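Local structure of putative polyphosphate kinase 2 (Pseudomonas aeruginosa PAO1, 3CZP) at residues Y368-V373 with W385-G390; E374-F379 with D447-A452. The protein uses inorganic polyphosphate as the phosphate donor to convert AMP to ADP, and GMP to GDP less efficiently, with Mg2+ as cofactor, and works as a homodimer. All coordinates share one frame; numbering follows the deposited sequence.

How the interactions relate
Helix 370-377 runs through both contacts: its first turn meets helix 382-402 in interaction 1, and its last turn meets helix 446-460 in interaction 2. The centres are about 10 Å apart. Along the chain the segments alternate, 368-373, 374-379, 385-390, 447-452, so the short helix, which follows strand 360-364, ties its next neighbour in sequence to a helix near the end of the same PPK2 repeat. The contacts also touch each other. Gly-369 O probably accepts a hydrogen bond from Glu-374 N, while Arg-375 reaches back to the Trp-385 ring in a cation-pi contact and weakly to Tyr-389 OH.

Interaction 1. Residues Y368-V373 with W385-G390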
ATOM      1  N   TYR A 368     -14.085  12.096 -10.011  1.00 24.96           N
ATOM      2  CA  TYR A 368     -14.883  13.241 -10.461  1.00 25.56           C
ATOM      3  C   TYR A 368     -14.971  14.405  -9.480  1.00 25.76           C
ATOM      4  O   TYR A 368     -15.330  15.539  -9.880  1.00 26.09           O
ATOM      5  CB  TYR A 368     -16.255  12.777 -10.964  1.00 25.60           C
ATOM      6  CG  TYR A 368     -16.120  12.032 -12.268  1.00 25.83           C
ATOM      7  CD1 TYR A 368     -15.941  12.718 -13.449  1.00 26.92           C
ATOM      8  CD2 TYR A 368     -16.084  10.631 -12.310  1.00 24.69           C
ATOM      9  CE1 TYR A 368     -15.782  12.053 -14.668  1.00 25.90           C
ATOM     10  CE2 TYR A 368     -15.924   9.955 -13.542  1.00 27.72           C
ATOM     11  CZ  TYR A 368     -15.783  10.686 -14.719  1.00 24.50           C
ATOM     12  OH  TYR A 368     -15.609  10.077 -15.948  1.00 26.44           O
ATOM     13  N   GLY A 369     -14.598  14.153  -8.229  1.00 27.20           N
ATOM     14  CA  GLY A 369     -14.525  15.210  -7.219  1.00 28.09           C
ATOM     15  C   GLY A 369     -13.738  16.429  -7.681  1.00 28.21           C
ATOM     16  O   GLY A 369     -14.120  17.548  -7.400  1.00 29.13           O
ATOM     17  N   ARG A 370     -12.641  16.196  -8.403  1.00 29.67           N
ATOM     18  CA  ARG A 370     -11.811  17.263  -8.941  1.00 29.60           C
ATOM     19  C   ARG A 370     -12.594  18.272  -9.791  1.00 30.17           C
ATOM     20  O   ARG A 370     -12.377  19.508  -9.668  1.00 31.05           O
ATOM     21  CB  ARG A 370     -10.607  16.728  -9.744  1.00 29.15           C
ATOM     22  CG  ARG A 370      -9.814  17.878 -10.349  1.00 30.19           C
ATOM     23  CD  ARG A 370      -8.343  17.637 -10.449  1.00 29.47           C
ATOM     24  NE  ARG A 370      -7.696  17.763  -9.137  1.00 28.20           N
ATOM     25  CZ  ARG A 370      -6.388  17.639  -8.972  1.00 28.59           C
ATOM     26  NH1 ARG A 370      -5.594  17.376 -10.015  1.00 29.37           N
ATOM     27  NH2 ARG A 370      -5.880  17.731  -7.761  1.00 28.84           N
ATOM     28  N   VAL A 371     -13.509  17.761 -10.633  1.00 30.02           N
ATOM     29  CA  VAL A 371     -14.313  18.618 -11.528  1.00 29.67           C
ATOM     30  C   VAL A 371     -15.707  18.935 -10.970  1.00 30.08           C
ATOM     31  O   VAL A 371     -16.518  19.573 -11.628  1.00 30.57           O
ATOM     32  CB  VAL A 371     -14.453  18.004 -12.926  1.00 29.31           C
ATOM     33  CG1 VAL A 371     -13.051  17.761 -13.505  1.00 26.78           C
ATOM     34  CG2 VAL A 371     -15.335  16.737 -12.862  1.00 26.30           C
ATOM     35  N   LEU A 372     -15.949  18.511  -9.730  1.00 30.56           N
ATOM     36  CA  LEU A 372     -17.167  18.856  -9.011  1.00 29.70           C
ATOM     37  C   LEU A 372     -16.782  19.670  -7.794  1.00 30.01           C
ATOM     38  O   LEU A 372     -16.486  20.850  -7.929  1.00 30.92           O
ATOM     39  CB  LEU A 372     -17.962  17.589  -8.682  1.00 29.39           C
ATOM     40  CG  LEU A 372     -18.549  16.797  -9.875  1.00 28.97           C
ATOM     41  CD1 LEU A 372     -19.115  15.474  -9.310  1.00 27.45           C
ATOM     42  CD2 LEU A 372     -19.619  17.583 -10.722  1.00 30.01           C
ATOM     43  N   VAL A 373     -16.741  19.081  -6.603  1.00 29.91           N
ATOM     44  CA  VAL A 373     -16.416  19.870  -5.384  1.00 29.46           C
ATOM     45  C   VAL A 373     -15.101  20.691  -5.373  1.00 29.18           C
ATOM     46  O   VAL A 373     -15.074  21.781  -4.826  1.00 28.05           O
ATOM     47  CB  VAL A 373     -16.502  18.986  -4.095  1.00 29.97           C
ATOM     48  CG1 VAL A 373     -15.513  17.787  -4.141  1.00 28.43           C
ATOM     49  CG2 VAL A 373     -16.329  19.844  -2.839  1.00 29.28           C
ATOM     50  N   TRP A 385      -8.453  21.553 -12.781  1.00 28.14           N
ATOM     51  CA  TRP A 385      -9.685  20.851 -13.175  1.00 27.16           C
ATOM     52  C   TRP A 385      -9.902  20.814 -14.701  1.00 26.94           C
ATOM     53  O   TRP A 385     -10.464  19.849 -15.179  1.00 26.72           O
ATOM     54  CB  TRP A 385     -10.929  21.232 -12.350  1.00 27.69           C
ATOM     55  CG  TRP A 385     -11.390  22.665 -12.411  1.00 27.45           C
ATOM     56  CD1 TRP A 385     -11.121  23.605 -11.499  1.00 28.86           C
ATOM     57  CD2 TRP A 385     -12.213  23.282 -13.402  1.00 26.57           C
ATOM     58  NE1 TRP A 385     -11.692  24.791 -11.848  1.00 30.48           N
ATOM     59  CE2 TRP A 385     -12.367  24.626 -13.029  1.00 28.84           C
ATOM     60  CE3 TRP A 385     -12.805  22.844 -14.593  1.00 28.17           C
ATOM     61  CZ2 TRP A 385     -13.118  25.541 -13.779  1.00 29.22           C
ATOM     62  CZ3 TRP A 385     -13.554  23.740 -15.344  1.00 29.13           C
ATOM     63  CH2 TRP A 385     -13.711  25.085 -14.932  1.00 29.79           C
ATOM     64  N   LEU A 386      -9.405  21.800 -15.474  1.00 26.13           N
ATOM     65  CA  LEU A 386      -9.627  21.809 -16.930  1.00 26.24           C
ATOM     66  C   LEU A 386      -8.915  20.664 -17.619  1.00 26.31           C
ATOM     67  O   LEU A 386      -9.416  20.082 -18.609  1.00 27.52           O
ATOM     68  CB  LEU A 386      -9.143  23.128 -17.556  1.00 26.80           C
ATOM     69  CG  LEU A 386     -10.104  24.297 -17.398  1.00 28.61           C
ATOM     70  CD1 LEU A 386      -9.391  25.626 -17.667  1.00 31.49           C
ATOM     71  CD2 LEU A 386     -11.300  24.100 -18.313  1.00 30.68           C
ATOM     72  N   ARG A 387      -7.735  20.346 -17.098  1.00 23.06           N
ATOM     73  CA  ARG A 387      -6.957  19.217 -17.613  1.00 23.15           C
ATOM     74  C   ARG A 387      -7.453  17.880 -17.089  1.00 22.84           C
ATOM     75  O   ARG A 387      -7.147  16.851 -17.668  1.00 24.37           O
ATOM     76  CB  ARG A 387      -5.462  19.404 -17.347  1.00 20.30           C
ATOM     77  CG  ARG A 387      -5.022  19.446 -15.890  1.00 18.98           C
ATOM     78  CD  ARG A 387      -3.529  19.663 -15.737  1.00 21.14           C
ATOM     79  NE  ARG A 387      -3.227  19.860 -14.320  1.00 22.97           N
ATOM     80  CZ  ARG A 387      -2.954  18.906 -13.430  1.00 23.79           C
ATOM     81  NH1 ARG A 387      -2.938  17.637 -13.767  1.00 24.00           N
ATOM     82  NH2 ARG A 387      -2.731  19.240 -12.165  1.00 25.01           N
ATOM     83  N   ALA A 388      -8.235  17.892 -16.015  1.00 24.29           N
ATOM     84  CA  ALA A 388      -8.757  16.652 -15.388  1.00 24.23           C
ATOM     85  C   ALA A 388      -9.698  15.802 -16.267  1.00 23.93           C
ATOM     86  O   ALA A 388      -9.690  14.575 -16.168  1.00 24.89           O
ATOM     87  CB  ALA A 388      -9.434  16.937 -14.049  1.00 24.03           C
ATOM     88  N   TYR A 389     -10.496  16.461 -17.101  1.00 23.30           N
ATOM     89  CA  TYR A 389     -11.432  15.764 -17.974  1.00 22.89           C
ATOM     90  C   TYR A 389     -10.701  14.784 -18.885  1.00 23.13           C
ATOM     91  O   TYR A 389     -11.062  13.610 -18.971  1.00 22.25           O
ATOM     92  CB  TYR A 389     -12.231  16.764 -18.812  1.00 23.22           C
ATOM     93  CG  TYR A 389     -13.020  17.759 -17.990  1.00 22.54           C
ATOM     94  CD1 TYR A 389     -14.129  17.358 -17.256  1.00 23.27           C
ATOM     95  CD2 TYR A 389     -12.657  19.098 -17.950  1.00 23.74           C
ATOM     96  CE1 TYR A 389     -14.853  18.264 -16.504  1.00 23.45           C
ATOM     97  CE2 TYR A 389     -13.375  20.011 -17.201  1.00 21.27           C
ATOM     98  CZ  TYR A 389     -14.471  19.589 -16.481  1.00 21.62           C
ATOM     99  OH  TYR A 389     -15.189  20.494 -15.733  1.00 23.82           O
ATOM    100  N   GLY A 390      -9.670  15.276 -19.563  1.00 23.42           N
ATOM    101  CA  GLY A 390      -8.860  14.436 -20.480  1.00 23.64           C
ATOM    102  C   GLY A 390      -8.107  13.355 -19.768  1.00 22.98           C
ATOM    103  O   GLY A 390      -8.028  12.221 -20.217  1.00 25.00           O
TER
HETATM  104  O   HOH W   1     -17.277  19.507 -14.231  1.00 45.65           O
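The Tyr-389 ring has Val-371 CG1 on one face, offset toward the rim, and a water in its plane at the edge. The indole of Trp-385 carries Leu-386 CG on one face and Tyr-389 CE2 at its edge; with CG set between the backbone N and C (chi1 62°), the ring swings off helix 370-377 and leaves CB to touch Arg-370 O at 3.5 Å. Val-371 makes most of the apolar contact. Its CG1, anti to the carbonyl carbon, makes a CH-pi contact 3.9 Å from the Tyr-389 ring centroid, 26° off the normal, and also packs 3.7 Å from Ala-388 CB. The water bridges the same two residues, donating to Val-371 O (2.7 Å) and accepting from Tyr-389 OH (2.8 Å), so the backbone carbonyl in the wider pi-type turn of 370-373 is served by the partner helix through solvent. Arg-370 leaves with CG anti to N, runs its CG and CD past Ala-388 CB, CD at 3.8 Å, and bends at chi2 and chi3. That bend brings its NH1 to 4.0 Å from Arg-387 NH2, the two guanidinium planes 77° apart. Both of these nitrogens form salt bridges with Glu-145 OE2, from the first PPK2 repeat, while Arg-370 NE pairs with Glu-374 and Arg-387 also with Asp-384 and Glu-391. Carboxylates therefore probably offset the repulsion between the arginines, and the apolar helix contact ends in a charged cluster that joins the two PPK2 repeats.

Interaction 2. Residues E374-F379 with D447-A452; sequences ERIEGF and DQYVDA
Residues 374-377 form the closing turn of helix 370-377, and the chain then leaves helical geometry at Gly-378, whose phi of 77° suits a glycine. Phe-379 N donates back to Glu-374 O at 2.9 Å, a bond spanning five residues that finishes the helix. Its partner is 447-452, helical throughout; the backbones come nearest where Ile-376 CA is 6.8 Å from Gln-448 CA, and they stand further apart at Arg-375 and Ala-452. Ile-376 points toward the partner helix. Its CG1 is anti to the carbonyl carbon and chi2 is extended at 163°, which carries CD1 straight over the centre of one face of the Tyr-449 ring in a CH-pi contact. The same methyl comes 3.6 Å from Gln-448 O, while the other branch, CG2, meets Gln-448 NE2 at 3.8 Å. In the P-loop kinase fold of this repeat, with its parallel sheet in strand order 2-3-1-4-5, helix 446-460 lies on the connection between the last two strands, 404-412 and 467-471; the contact thus joins that connection to the helix following strand 360-364. Tyr-449 packs on Val-373 as well. The preceding residue in the first segment, Arg-375, stretches out, CG anti to N and the chain extended to NE, and lays one guanidinium face over Ala-452 CA, with NE 3.9 Å from Ala-452 CB. NE donates to a water at 2.8 Å, which in turn donates to Gln-448 O at 3.2 Å; that carbonyl also takes the helical bond from Ala-452 N. Arg-375 NH1 forms a salt bridge with Asp-455, and Asp-451 one with Arg-259.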
ATOM      1  N   GLU A 374     -14.009  20.188  -5.954  1.00 29.74           N
ATOM      2  CA  GLU A 374     -12.768  20.958  -5.982  1.00 29.88           C
ATOM      3  C   GLU A 374     -12.897  22.213  -6.842  1.00 29.73           C
ATOM      4  O   GLU A 374     -12.397  23.254  -6.464  1.00 29.33           O
ATOM      5  CB  GLU A 374     -11.595  20.119  -6.488  1.00 30.08           C
ATOM      6  CG  GLU A 374     -11.259  18.935  -5.592  1.00 33.64           C
ATOM      7  CD  GLU A 374      -9.943  18.206  -5.958  1.00 31.56           C
ATOM      8  OE1 GLU A 374      -9.182  18.622  -6.848  1.00 32.70           O
ATOM      9  OE2 GLU A 374      -9.673  17.197  -5.308  1.00 36.70           O
ATOM     10  N   ARG A 375     -13.517  22.074  -8.013  1.00 29.66           N
ATOM     11  CA  ARG A 375     -13.755  23.173  -8.928  1.00 30.22           C
ATOM     12  C   ARG A 375     -14.537  24.275  -8.224  1.00 30.61           C
ATOM     13  O   ARG A 375     -14.127  25.439  -8.174  1.00 32.62           O
ATOM     14  CB  ARG A 375     -14.559  22.663 -10.144  1.00 30.07           C
ATOM     15  CG  ARG A 375     -15.183  23.776 -10.988  1.00 29.48           C
ATOM     16  CD  ARG A 375     -15.777  23.211 -12.319  1.00 30.17           C
ATOM     17  NE  ARG A 375     -16.800  24.112 -12.910  1.00 28.00           N
ATOM     18  CZ  ARG A 375     -17.248  24.039 -14.174  1.00 28.46           C
ATOM     19  NH1 ARG A 375     -16.755  23.150 -15.025  1.00 27.69           N
ATOM     20  NH2 ARG A 375     -18.173  24.887 -14.613  1.00 29.54           N
ATOM     21  N   ILE A 376     -15.651  23.869  -7.646  1.00 30.69           N
ATOM     22  CA  ILE A 376     -16.568  24.747  -6.925  1.00 31.16           C
ATOM     23  C   ILE A 376     -16.002  25.393  -5.676  1.00 31.17           C
ATOM     24  O   ILE A 376     -16.203  26.574  -5.482  1.00 32.23           O
ATOM     25  CB  ILE A 376     -17.889  24.007  -6.620  1.00 30.90           C
ATOM     26  CG1 ILE A 376     -18.649  23.866  -7.934  1.00 31.27           C
ATOM     27  CG2 ILE A 376     -18.793  24.794  -5.574  1.00 30.15           C
ATOM     28  CD1 ILE A 376     -19.707  22.870  -7.901  1.00 31.52           C
ATOM     29  N   GLU A 377     -15.309  24.659  -4.826  1.00 31.43           N
ATOM     30  CA  GLU A 377     -14.746  25.273  -3.606  1.00 31.74           C
ATOM     31  C   GLU A 377     -13.354  25.892  -3.824  1.00 32.00           C
ATOM     32  O   GLU A 377     -12.867  26.631  -2.957  1.00 31.66           O
ATOM     33  CB  GLU A 377     -14.668  24.259  -2.455  1.00 31.00           C
ATOM     34  CG  GLU A 377     -15.992  23.672  -2.043  1.00 31.95           C
ATOM     35  CD  GLU A 377     -17.025  24.709  -1.670  1.00 31.57           C
ATOM     36  OE1 GLU A 377     -16.641  25.789  -1.156  1.00 30.62           O
ATOM     37  OE2 GLU A 377     -18.233  24.445  -1.914  1.00 36.06           O
ATOM     38  N   GLY A 378     -12.731  25.563  -4.958  1.00 32.43           N
ATOM     39  CA  GLY A 378     -11.386  26.010  -5.289  1.00 32.90           C
ATOM     40  C   GLY A 378     -10.329  25.238  -4.535  1.00 33.78           C
ATOM     41  O   GLY A 378      -9.364  25.811  -4.052  1.00 34.35           O
ATOM     42  N   PHE A 379     -10.494  23.931  -4.410  1.00 35.00           N
ATOM     43  CA  PHE A 379      -9.489  23.152  -3.729  1.00 35.59           C
ATOM     44  C   PHE A 379      -8.332  22.853  -4.684  1.00 36.27           C
ATOM     45  O   PHE A 379      -7.293  22.323  -4.267  1.00 36.93           O
ATOM     46  CB  PHE A 379     -10.090  21.873  -3.133  1.00 35.87           C
ATOM     47  CG  PHE A 379     -11.117  22.113  -2.042  1.00 35.74           C
ATOM     48  CD1 PHE A 379     -11.019  23.202  -1.163  1.00 37.43           C
ATOM     49  CD2 PHE A 379     -12.160  21.225  -1.870  1.00 35.97           C
ATOM     50  CE1 PHE A 379     -11.970  23.413  -0.137  1.00 35.69           C
ATOM     51  CE2 PHE A 379     -13.122  21.426  -0.851  1.00 36.59           C
ATOM     52  CZ  PHE A 379     -13.018  22.530   0.011  1.00 35.98           C
ATOM     53  N   ASP A 447     -26.641  26.011  -8.576  1.00 37.49           N
ATOM     54  CA  ASP A 447     -26.448  26.226 -10.015  1.00 37.62           C
ATOM     55  C   ASP A 447     -24.977  26.052 -10.437  1.00 37.52           C
ATOM     56  O   ASP A 447     -24.712  25.834 -11.640  1.00 36.13           O
ATOM     57  CB  ASP A 447     -27.013  27.583 -10.506  1.00 37.87           C
ATOM     58  CG  ASP A 447     -28.501  27.503 -10.942  1.00 38.96           C
ATOM     59  OD1 ASP A 447     -29.165  26.477 -10.695  1.00 39.65           O
ATOM     60  OD2 ASP A 447     -29.036  28.475 -11.540  1.00 42.32           O
ATOM     61  N   GLN A 448     -24.037  26.157  -9.477  1.00 37.51           N
ATOM     62  CA  GLN A 448     -22.611  25.819  -9.743  1.00 37.81           C
ATOM     63  C   GLN A 448     -22.440  24.323  -9.964  1.00 37.20           C
ATOM     64  O   GLN A 448     -21.585  23.898 -10.755  1.00 37.85           O
ATOM     65  CB  GLN A 448     -21.674  26.275  -8.613  1.00 38.03           C
ATOM     66  CG  GLN A 448     -21.491  27.808  -8.442  1.00 39.21           C
ATOM     67  CD  GLN A 448     -20.575  28.175  -7.243  1.00 40.08           C
ATOM     68  OE1 GLN A 448     -21.057  28.528  -6.170  1.00 43.92           O
ATOM     69  NE2 GLN A 448     -19.263  28.074  -7.432  1.00 41.30           N
ATOM     70  N   TYR A 449     -23.224  23.500  -9.271  1.00 36.63           N
ATOM     71  CA  TYR A 449     -23.151  22.052  -9.547  1.00 36.50           C
ATOM     72  C   TYR A 449     -23.832  21.716 -10.859  1.00 36.02           C
ATOM     73  O   TYR A 449     -23.390  20.811 -11.553  1.00 36.91           O
ATOM     74  CB  TYR A 449     -23.663  21.197  -8.383  1.00 36.69           C
ATOM     75  CG  TYR A 449     -22.636  21.077  -7.265  1.00 36.57           C
ATOM     76  CD1 TYR A 449     -22.540  22.057  -6.256  1.00 37.69           C
ATOM     77  CD2 TYR A 449     -21.736  20.006  -7.237  1.00 37.09           C
ATOM     78  CE1 TYR A 449     -21.575  21.958  -5.229  1.00 37.50           C
ATOM     79  CE2 TYR A 449     -20.775  19.902  -6.237  1.00 36.68           C
ATOM     80  CZ  TYR A 449     -20.689  20.858  -5.239  1.00 37.35           C
ATOM     81  OH  TYR A 449     -19.712  20.723  -4.268  1.00 37.55           O
ATOM     82  N   VAL A 450     -24.868  22.452 -11.232  1.00 34.73           N
ATOM     83  CA  VAL A 450     -25.560  22.195 -12.498  1.00 34.31           C
ATOM     84  C   VAL A 450     -24.588  22.456 -13.652  1.00 34.49           C
ATOM     85  O   VAL A 450     -24.380  21.588 -14.532  1.00 34.55           O
ATOM     86  CB  VAL A 450     -26.865  23.042 -12.652  1.00 34.21           C
ATOM     87  CG1 VAL A 450     -27.528  22.773 -14.000  1.00 31.87           C
ATOM     88  CG2 VAL A 450     -27.859  22.729 -11.532  1.00 32.62           C
ATOM     89  N   ASP A 451     -23.924  23.613 -13.602  1.00 33.91           N
ATOM     90  CA  ASP A 451     -22.949  23.965 -14.641  1.00 33.99           C
ATOM     91  C   ASP A 451     -21.823  22.949 -14.696  1.00 32.95           C
ATOM     92  O   ASP A 451     -21.419  22.538 -15.774  1.00 33.37           O
ATOM     93  CB  ASP A 451     -22.343  25.346 -14.418  1.00 33.45           C
ATOM     94  CG  ASP A 451     -23.288  26.445 -14.753  1.00 35.28           C
ATOM     95  OD1 ASP A 451     -24.259  26.236 -15.529  1.00 35.65           O
ATOM     96  OD2 ASP A 451     -23.054  27.543 -14.220  1.00 38.34           O
ATOM     97  N   ALA A 452     -21.343  22.541 -13.533  1.00 32.60           N
ATOM     98  CA  ALA A 452     -20.245  21.578 -13.423  1.00 32.87           C
ATOM     99  C   ALA A 452     -20.588  20.133 -13.825  1.00 32.70           C
ATOM    100  O   ALA A 452     -19.774  19.411 -14.461  1.00 31.95           O
ATOM    101  CB  ALA A 452     -19.676  21.634 -11.982  1.00 32.28           C
TER
HETATM  102  O   HOH W   2     -19.060  25.483 -11.863  1.00 46.54           O